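Local structure of glucosamine kinase (Streptacidiphilus jiangxiensis, 6HWJ) at residues A[195-203]-A[348-357]; A[293-303]-A[332-342]. The protein catalyses the magnesium- and ATP-dependent phosphorylation of D-glucosamine to D-glucosamine 6-phosphate and, to a lesser extent, also acts on glucose. All coordinates share one frame; numbering follows the deposited sequence.

Interaction 1: A[195-203]-A[348-357]; sequences WDWAVDDVR and HVGRVVVFRT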
# COMPACT_ATOMS: atom_id res chain seq x y z
N TRP A 195 -10.67 2.25 -8.78
CA TRP A 195 -11.36 3.54 -8.93
C TRP A 195 -11.75 3.78 -10.38
O TRP A 195 -12.54 4.70 -10.65
CB TRP A 195 -10.49 4.67 -8.37
CG TRP A 195 -10.64 4.75 -6.88
CD1 TRP A 195 -9.67 4.53 -5.93
CD2 TRP A 195 -11.84 5.06 -6.16
NE1 TRP A 195 -10.21 4.69 -4.66
CE2 TRP A 195 -11.54 5.01 -4.78
CE3 TRP A 195 -13.15 5.38 -6.55
CZ2 TRP A 195 -12.49 5.27 -3.80
CZ3 TRP A 195 -14.09 5.63 -5.57
CH2 TRP A 195 -13.76 5.57 -4.22
N ASP A 196 -11.23 2.98 -11.31
CA ASP A 196 -11.75 2.92 -12.67
C ASP A 196 -12.78 1.79 -12.82
O ASP A 196 -13.93 2.04 -13.16
CB ASP A 196 -10.61 2.75 -13.68
CG ASP A 196 -9.75 3.99 -13.79
OD1 ASP A 196 -10.32 5.09 -13.93
OD2 ASP A 196 -8.51 3.86 -13.73
N TRP A 197 -12.37 0.54 -12.56
CA TRP A 197 -13.21 -0.59 -12.96
C TRP A 197 -14.40 -0.80 -12.04
O TRP A 197 -15.45 -1.22 -12.52
CB TRP A 197 -12.41 -1.90 -13.06
CG TRP A 197 -11.72 -2.42 -11.82
CD1 TRP A 197 -10.39 -2.37 -11.55
CD2 TRP A 197 -12.32 -3.12 -10.72
NE1 TRP A 197 -10.13 -2.97 -10.33
CE2 TRP A 197 -11.30 -3.43 -9.81
CE3 TRP A 197 -13.64 -3.49 -10.41
CZ2 TRP A 197 -11.55 -4.10 -8.61
CZ3 TRP A 197 -13.87 -4.14 -9.22
CH2 TRP A 197 -12.84 -4.43 -8.34
N ALA A 198 -14.26 -0.50 -10.74
CA ALA A 198 -15.40 -0.68 -9.85
C ALA A 198 -16.45 0.39 -10.09
O ALA A 198 -17.65 0.10 -10.07
CB ALA A 198 -14.95 -0.67 -8.38
N VAL A 199 -16.03 1.64 -10.31
CA VAL A 199 -16.96 2.70 -10.66
C VAL A 199 -17.67 2.35 -11.96
O VAL A 199 -18.87 2.57 -12.10
CB VAL A 199 -16.22 4.04 -10.76
CG1 VAL A 199 -17.09 5.10 -11.41
CG2 VAL A 199 -15.77 4.51 -9.35
N ASP A 200 -16.95 1.80 -12.93
CA ASP A 200 -17.58 1.43 -14.19
C ASP A 200 -18.61 0.30 -14.00
O ASP A 200 -19.71 0.36 -14.57
CB ASP A 200 -16.52 1.03 -15.21
CG ASP A 200 -17.12 0.83 -16.59
OD1 ASP A 200 -17.61 1.81 -17.16
OD2 ASP A 200 -17.12 -0.32 -17.08
N ASP A 201 -18.26 -0.73 -13.23
CA ASP A 201 -19.23 -1.79 -12.95
C ASP A 201 -20.54 -1.23 -12.40
O ASP A 201 -21.64 -1.54 -12.91
CB ASP A 201 -18.67 -2.77 -11.92
CG ASP A 201 -17.65 -3.72 -12.50
OD1 ASP A 201 -17.44 -3.72 -13.73
OD2 ASP A 201 -17.05 -4.48 -11.69
N VAL A 202 -20.46 -0.42 -11.35
CA VAL A 202 -21.67 0.06 -10.67
C VAL A 202 -22.44 1.02 -11.54
O VAL A 202 -23.67 1.05 -11.51
CB VAL A 202 -21.25 0.69 -9.31
CG1 VAL A 202 -22.44 1.33 -8.62
CG2 VAL A 202 -20.63 -0.39 -8.43
N ARG A 203 -21.73 1.82 -12.35
CA ARG A 203 -22.40 2.66 -13.33
C ARG A 203 -23.18 1.82 -14.33
O ARG A 203 -24.32 2.13 -14.70
CB ARG A 203 -21.33 3.51 -14.03
CG ARG A 203 -21.82 4.63 -14.90
CD ARG A 203 -20.65 5.55 -15.24
NE ARG A 203 -20.49 6.63 -14.25
CZ ARG A 203 -19.34 7.28 -14.02
NH1 ARG A 203 -18.23 6.95 -14.67
NH2 ARG A 203 -19.31 8.25 -13.12
N HIS A 348 -17.96 3.75 -0.83
CA HIS A 348 -17.59 5.03 -1.44
C HIS A 348 -17.70 4.99 -2.97
O HIS A 348 -18.06 6.01 -3.59
CB HIS A 348 -16.19 5.42 -1.01
CG HIS A 348 -16.05 5.53 0.47
ND1 HIS A 348 -14.82 5.56 1.11
CD2 HIS A 348 -16.98 5.58 1.45
CE1 HIS A 348 -15.01 5.65 2.41
NE2 HIS A 348 -16.31 5.68 2.65
N VAL A 349 -17.37 3.85 -3.58
CA VAL A 349 -17.56 3.68 -5.02
C VAL A 349 -19.01 3.96 -5.39
O VAL A 349 -19.29 4.67 -6.35
CB VAL A 349 -17.14 2.27 -5.45
CG1 VAL A 349 -17.61 1.98 -6.88
CG2 VAL A 349 -15.63 2.13 -5.38
N GLY A 350 -19.93 3.40 -4.62
CA GLY A 350 -21.33 3.64 -4.87
C GLY A 350 -21.70 5.10 -4.71
O GLY A 350 -22.47 5.64 -5.50
N ARG A 351 -21.15 5.76 -3.68
CA ARG A 351 -21.47 7.16 -3.48
C ARG A 351 -20.98 7.99 -4.66
O ARG A 351 -21.66 8.92 -5.10
CB ARG A 351 -20.85 7.69 -2.18
CG ARG A 351 -21.22 6.89 -0.94
CD ARG A 351 -22.69 6.79 -0.70
NE ARG A 351 -22.99 5.85 0.38
CZ ARG A 351 -24.21 5.51 0.77
NH1 ARG A 351 -25.28 6.05 0.17
NH2 ARG A 351 -24.37 4.63 1.74
N VAL A 352 -19.77 7.68 -5.15
CA VAL A 352 -19.19 8.45 -6.25
C VAL A 352 -20.01 8.27 -7.54
O VAL A 352 -20.24 9.23 -8.28
CB VAL A 352 -17.72 8.01 -6.45
CG1 VAL A 352 -17.18 8.52 -7.81
CG2 VAL A 352 -16.86 8.52 -5.29
N VAL A 353 -20.47 7.04 -7.81
CA VAL A 353 -21.28 6.80 -9.00
C VAL A 353 -22.52 7.67 -8.96
O VAL A 353 -22.88 8.32 -9.94
CB VAL A 353 -21.65 5.31 -9.13
CG1 VAL A 353 -22.72 5.10 -10.21
CG2 VAL A 353 -20.42 4.48 -9.46
N VAL A 354 -23.18 7.71 -7.80
CA VAL A 354 -24.42 8.48 -7.68
C VAL A 354 -24.15 9.96 -7.83
O VAL A 354 -24.91 10.69 -8.47
CB VAL A 354 -25.12 8.15 -6.35
CG1 VAL A 354 -26.23 9.15 -6.08
CG2 VAL A 354 -25.64 6.71 -6.37
N PHE A 355 -23.06 10.44 -7.24
CA PHE A 355 -22.74 11.86 -7.24
C PHE A 355 -22.33 12.35 -8.63
O PHE A 355 -22.66 13.48 -9.02
CB PHE A 355 -21.62 12.09 -6.22
CG PHE A 355 -21.25 13.55 -6.02
CD1 PHE A 355 -21.91 14.31 -5.08
CD2 PHE A 355 -20.19 14.11 -6.70
CE1 PHE A 355 -21.56 15.64 -4.86
CE2 PHE A 355 -19.83 15.43 -6.49
CZ PHE A 355 -20.50 16.19 -5.57
N ARG A 356 -21.60 11.53 -9.38
CA ARG A 356 -20.99 11.97 -10.63
C ARG A 356 -21.81 11.66 -11.88
O ARG A 356 -21.53 12.24 -12.93
CB ARG A 356 -19.61 11.33 -10.80
CG ARG A 356 -18.62 11.76 -9.75
CD ARG A 356 -17.23 11.21 -10.05
NE ARG A 356 -16.28 11.55 -8.98
CZ ARG A 356 -15.06 11.04 -8.87
NH1 ARG A 356 -14.63 10.17 -9.76
NH2 ARG A 356 -14.29 11.40 -7.86
N THR A 357 -22.81 10.79 -11.79
CA THR A 357 -23.43 10.25 -12.99
C THR A 357 -24.76 10.94 -13.26
O THR A 357 -25.70 10.77 -12.47
CB THR A 357 -23.65 8.74 -12.83
OG1 THR A 357 -22.42 8.12 -12.45
CG2 THR A 357 -24.14 8.12 -14.15
O HOH W 1 -15.90 8.65 -12.47
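V349 is the bump to look at first: it is a knob in a hole of the facing helix, a hollow formed by W195, A198, V199 and V202. Helix 195-203 crosses helix 348-356 at -64°, their axes 9.2 Å apart at closest approach. The two methyls of V349 divide the hollow. CG1, placed opposite the backbone N by a chi1 of 168°, faces the A198-V199-V202 side, with CG1 4.0 Å from A198 CB. CG2 lies over one face of the W195 indole, 4.3 Å from the centroid of the six-membered ring, a CH-pi contact. H348 CB meets that ring at its edge, near the ring plane. One turn on, V353 makes the second bump: its CG2 fits against V199 and V202, 3.8 Å from V202 CG1, while its CG1 rests on the backbone of R203. Helix 362-386 also packs against V202, through V365 and W368.

Where helix 348-356 ends, R203 reaches across with its chain bent at chi3 (-90°), the guanidinium lying with one face on V199 CG1. Its edge turns to T357, and NE and NH2 both donate to the single hydroxyl oxygen, which lies in the guanidinium plane. R203 NE is 3.0 Å from T357 OG1, and T357 OG1 in turn gives its hydrogen to V353 O at 2.6 Å.

Interaction 2: A[293-303]-A[332-342]; sequences PLIDVHGDFHV and RQPAALDVVGM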
# COMPACT_ATOMS: atom_id res chain seq x y z
N PRO A 293 -6.16 -10.52 17.72
CA PRO A 293 -4.92 -10.86 17.02
C PRO A 293 -4.49 -9.79 16.03
O PRO A 293 -5.29 -9.31 15.22
CB PRO A 293 -5.26 -12.18 16.30
CG PRO A 293 -6.74 -12.10 16.08
CD PRO A 293 -7.29 -11.37 17.30
N LEU A 294 -3.21 -9.43 16.08
CA LEU A 294 -2.59 -8.57 15.07
C LEU A 294 -1.69 -9.41 14.17
O LEU A 294 -0.95 -10.28 14.67
CB LEU A 294 -1.77 -7.46 15.72
CG LEU A 294 -2.44 -6.73 16.90
CD1 LEU A 294 -1.46 -5.74 17.55
CD2 LEU A 294 -3.69 -6.03 16.41
N ILE A 295 -1.76 -9.15 12.87
CA ILE A 295 -0.97 -9.86 11.86
C ILE A 295 -0.34 -8.84 10.92
O ILE A 295 -0.67 -7.65 10.95
CB ILE A 295 -1.81 -10.87 11.04
CG1 ILE A 295 -2.95 -10.17 10.31
CG2 ILE A 295 -2.37 -11.98 11.96
CD1 ILE A 295 -3.57 -11.00 9.20
N ASP A 296 0.58 -9.31 10.09
CA ASP A 296 1.02 -8.52 8.94
C ASP A 296 -0.18 -8.26 8.03
O ASP A 296 -0.87 -9.21 7.62
CB ASP A 296 2.11 -9.28 8.16
CG ASP A 296 3.39 -9.48 8.96
OD1 ASP A 296 3.52 -8.96 10.09
OD2 ASP A 296 4.29 -10.19 8.46
N VAL A 297 -0.45 -6.99 7.73
CA VAL A 297 -1.61 -6.62 6.94
C VAL A 297 -1.14 -5.83 5.72
O VAL A 297 0.02 -5.45 5.60
CB VAL A 297 -2.65 -5.81 7.74
CG1 VAL A 297 -3.24 -6.63 8.88
CG2 VAL A 297 -2.06 -4.51 8.27
N HIS A 298 -2.08 -5.59 4.80
CA HIS A 298 -1.82 -4.67 3.70
C HIS A 298 -1.64 -3.25 4.23
O HIS A 298 -0.64 -2.58 3.93
CB HIS A 298 -2.98 -4.71 2.67
CG HIS A 298 -2.76 -3.84 1.48
ND1 HIS A 298 -2.88 -2.46 1.53
CD2 HIS A 298 -2.40 -4.15 0.20
CE1 HIS A 298 -2.60 -1.96 0.33
NE2 HIS A 298 -2.30 -2.96 -0.49
N GLY A 299 -2.62 -2.76 5.00
CA GLY A 299 -2.46 -1.54 5.75
C GLY A 299 -2.89 -0.27 5.04
O GLY A 299 -2.93 0.79 5.68
N ASP A 300 -3.22 -0.35 3.76
CA ASP A 300 -3.72 0.80 3.01
C ASP A 300 -4.65 0.27 1.94
O ASP A 300 -4.48 0.53 0.74
CB ASP A 300 -2.56 1.62 2.44
CG ASP A 300 -3.02 2.90 1.77
OD1 ASP A 300 -4.07 3.44 2.17
OD2 ASP A 300 -2.33 3.35 0.83
N PHE A 301 -5.63 -0.53 2.37
CA PHE A 301 -6.36 -1.45 1.50
C PHE A 301 -7.66 -0.80 1.07
O PHE A 301 -8.48 -0.42 1.91
CB PHE A 301 -6.60 -2.76 2.26
CG PHE A 301 -6.97 -3.92 1.39
CD1 PHE A 301 -6.15 -4.33 0.35
CD2 PHE A 301 -8.11 -4.64 1.64
CE1 PHE A 301 -6.49 -5.40 -0.43
CE2 PHE A 301 -8.45 -5.73 0.85
CZ PHE A 301 -7.63 -6.10 -0.19
N HIS A 302 -7.85 -0.68 -0.25
CA HIS A 302 -9.05 -0.09 -0.82
C HIS A 302 -9.06 -0.44 -2.30
O HIS A 302 -8.09 -1.01 -2.83
CB HIS A 302 -9.10 1.42 -0.59
CG HIS A 302 -7.92 2.16 -1.13
ND1 HIS A 302 -7.80 2.49 -2.46
CD2 HIS A 302 -6.81 2.65 -0.53
CE1 HIS A 302 -6.67 3.15 -2.65
NE2 HIS A 302 -6.04 3.25 -1.49
N VAL A 303 -10.15 -0.09 -2.99
CA VAL A 303 -10.32 -0.58 -4.36
C VAL A 303 -9.26 -0.02 -5.28
O VAL A 303 -8.97 -0.59 -6.32
CB VAL A 303 -11.73 -0.25 -4.92
CG1 VAL A 303 -12.80 -0.84 -4.05
CG2 VAL A 303 -11.89 1.26 -5.10
N ARG A 332 2.31 -4.74 12.91
CA ARG A 332 1.13 -5.57 12.75
C ARG A 332 -0.12 -4.84 13.22
O ARG A 332 -0.07 -4.01 14.13
CB ARG A 332 1.30 -6.87 13.51
CG ARG A 332 2.42 -7.72 12.99
CD ARG A 332 2.57 -9.01 13.78
NE ARG A 332 3.33 -10.02 13.03
CZ ARG A 332 3.78 -11.15 13.56
NH1 ARG A 332 3.56 -11.43 14.83
NH2 ARG A 332 4.46 -12.00 12.81
N GLN A 333 -1.24 -5.16 12.58
CA GLN A 333 -2.53 -4.54 12.84
C GLN A 333 -3.61 -5.63 12.79
O GLN A 333 -3.33 -6.74 12.31
CB GLN A 333 -2.85 -3.47 11.79
CG GLN A 333 -1.79 -2.36 11.64
CD GLN A 333 -1.76 -1.41 12.83
OE1 GLN A 333 -2.59 -1.51 13.72
NE2 GLN A 333 -0.79 -0.50 12.84
N PRO A 334 -4.84 -5.35 13.22
CA PRO A 334 -5.92 -6.32 13.04
C PRO A 334 -6.23 -6.53 11.56
O PRO A 334 -6.27 -5.58 10.79
CB PRO A 334 -7.12 -5.69 13.76
CG PRO A 334 -6.54 -4.56 14.57
CD PRO A 334 -5.33 -4.10 13.82
N ALA A 335 -6.48 -7.78 11.19
CA ALA A 335 -6.94 -8.07 9.84
C ALA A 335 -8.22 -7.31 9.51
O ALA A 335 -8.43 -6.90 8.36
CB ALA A 335 -7.15 -9.58 9.66
N ALA A 336 -9.08 -7.09 10.51
CA ALA A 336 -10.30 -6.35 10.27
C ALA A 336 -10.04 -4.95 9.74
O ALA A 336 -10.92 -4.35 9.11
CB ALA A 336 -11.14 -6.28 11.54
N LEU A 337 -8.84 -4.40 9.97
CA LEU A 337 -8.51 -3.10 9.41
C LEU A 337 -8.55 -3.13 7.88
O LEU A 337 -9.13 -2.24 7.25
CB LEU A 337 -7.12 -2.66 9.90
CG LEU A 337 -6.64 -1.34 9.30
CD1 LEU A 337 -7.47 -0.17 9.84
CD2 LEU A 337 -5.15 -1.11 9.61
N ASP A 338 -7.93 -4.14 7.26
CA ASP A 338 -8.03 -4.28 5.81
C ASP A 338 -9.48 -4.48 5.40
O ASP A 338 -9.92 -3.98 4.35
CB ASP A 338 -7.19 -5.44 5.28
CG ASP A 338 -5.69 -5.20 5.37
OD1 ASP A 338 -5.23 -4.03 5.45
OD2 ASP A 338 -4.95 -6.21 5.32
N VAL A 339 -10.22 -5.27 6.18
CA VAL A 339 -11.61 -5.58 5.84
C VAL A 339 -12.42 -4.30 5.75
O VAL A 339 -13.12 -4.06 4.77
CB VAL A 339 -12.22 -6.55 6.87
CG1 VAL A 339 -13.71 -6.65 6.70
CG2 VAL A 339 -11.57 -7.93 6.75
N VAL A 340 -12.32 -3.43 6.78
CA VAL A 340 -13.11 -2.22 6.78
C VAL A 340 -12.62 -1.25 5.72
O VAL A 340 -13.40 -0.47 5.17
CB VAL A 340 -13.13 -1.55 8.17
CG1 VAL A 340 -13.75 -2.48 9.20
CG2 VAL A 340 -11.74 -1.08 8.59
N GLY A 341 -11.32 -1.24 5.45
CA GLY A 341 -10.81 -0.41 4.35
C GLY A 341 -11.47 -0.74 3.03
O GLY A 341 -11.89 0.15 2.29
N MET A 342 -11.63 -2.03 2.73
CA MET A 342 -12.22 -2.42 1.45
C MET A 342 -13.74 -2.23 1.46
O MET A 342 -14.29 -1.73 0.48
CB MET A 342 -11.86 -3.87 1.11
CG MET A 342 -12.25 -4.28 -0.30
SD MET A 342 -11.54 -3.20 -1.58
CE MET A 342 -9.81 -3.67 -1.51
O HOH W 2 -5.78 -10.00 12.79
O HOH W 3 -5.98 -1.24 5.28
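F301 and M342 come together through their torsions. In F301, CG stands opposite the backbone N (chi1 -163°); M342 starts likewise, then bends at both chi2 and chi3 (56° and 71°), which carries its methyl back over one face of the phenyl ring. M342 CE sits 3.5 Å from the F301 ring centroid, a CH-pi contact, and SD lies obliquely to the ring, in a Met-aromatic pair. D338 O meets the same ring at its edge. The backbones close in at G341, whose CA makes a CA-H...O contact with F301 O at 3.4 Å.

One turn earlier on the helix, D338 holds the turn that leads to D300, a D-glucosamine-binding residue. Its carboxylate takes two consecutive backbone N-H groups on syn lone pairs: H298 N to D338 OD2 at 3.0 Å and G299 N to D338 OD1 at 2.9 Å. Water 3 joins OD1 to F301 N, and H230 is a further partner of OD2. H298 ND1 accepts from D300 N in its ring plane, and NE2 is hydrogen-bonded to V316 O.

At the other end, I295 and Q333 form an antiparallel hydrogen-bonded pair, with I295 N 2.9 Å from Q333 O. The extended R332 lays its NE against D296 OD1 at 3.1 Å in a salt bridge, from above the carboxylate plane; R332 NH1 bonds T239 OG1, and D296 OD2 forms a salt bridge with R236.

Strand 293-295 is the middle of a three-stranded antiparallel sheet, between 239-240 and 333-334. Helix 335-356 follows directly from the latter strand and packs against helices 212-234, 362-386 and 398-416.

In the fold
Helix 335-356 runs through both contacts: its first turns hold the chain at 297-303 in interaction 2, and its last turns pack on helix 195-203 in interaction 1. Although their centres are 23 Å apart, the two meet at V303, whose CG2 lies 3.8 Å from both W195 CE2 and V349 CG2. Interaction 2 contains D300, which binds D-glucosamine, and the side chain of H302 is about 5 Å from a magnesium ion. Interaction 1 lies farther from the metal, the side chain of W195 being about 8 Å from a magnesium ion, but approaches the sugar site through H348, within about 3 Å, side chain to side chain, of E409, which also binds D-glucosamine.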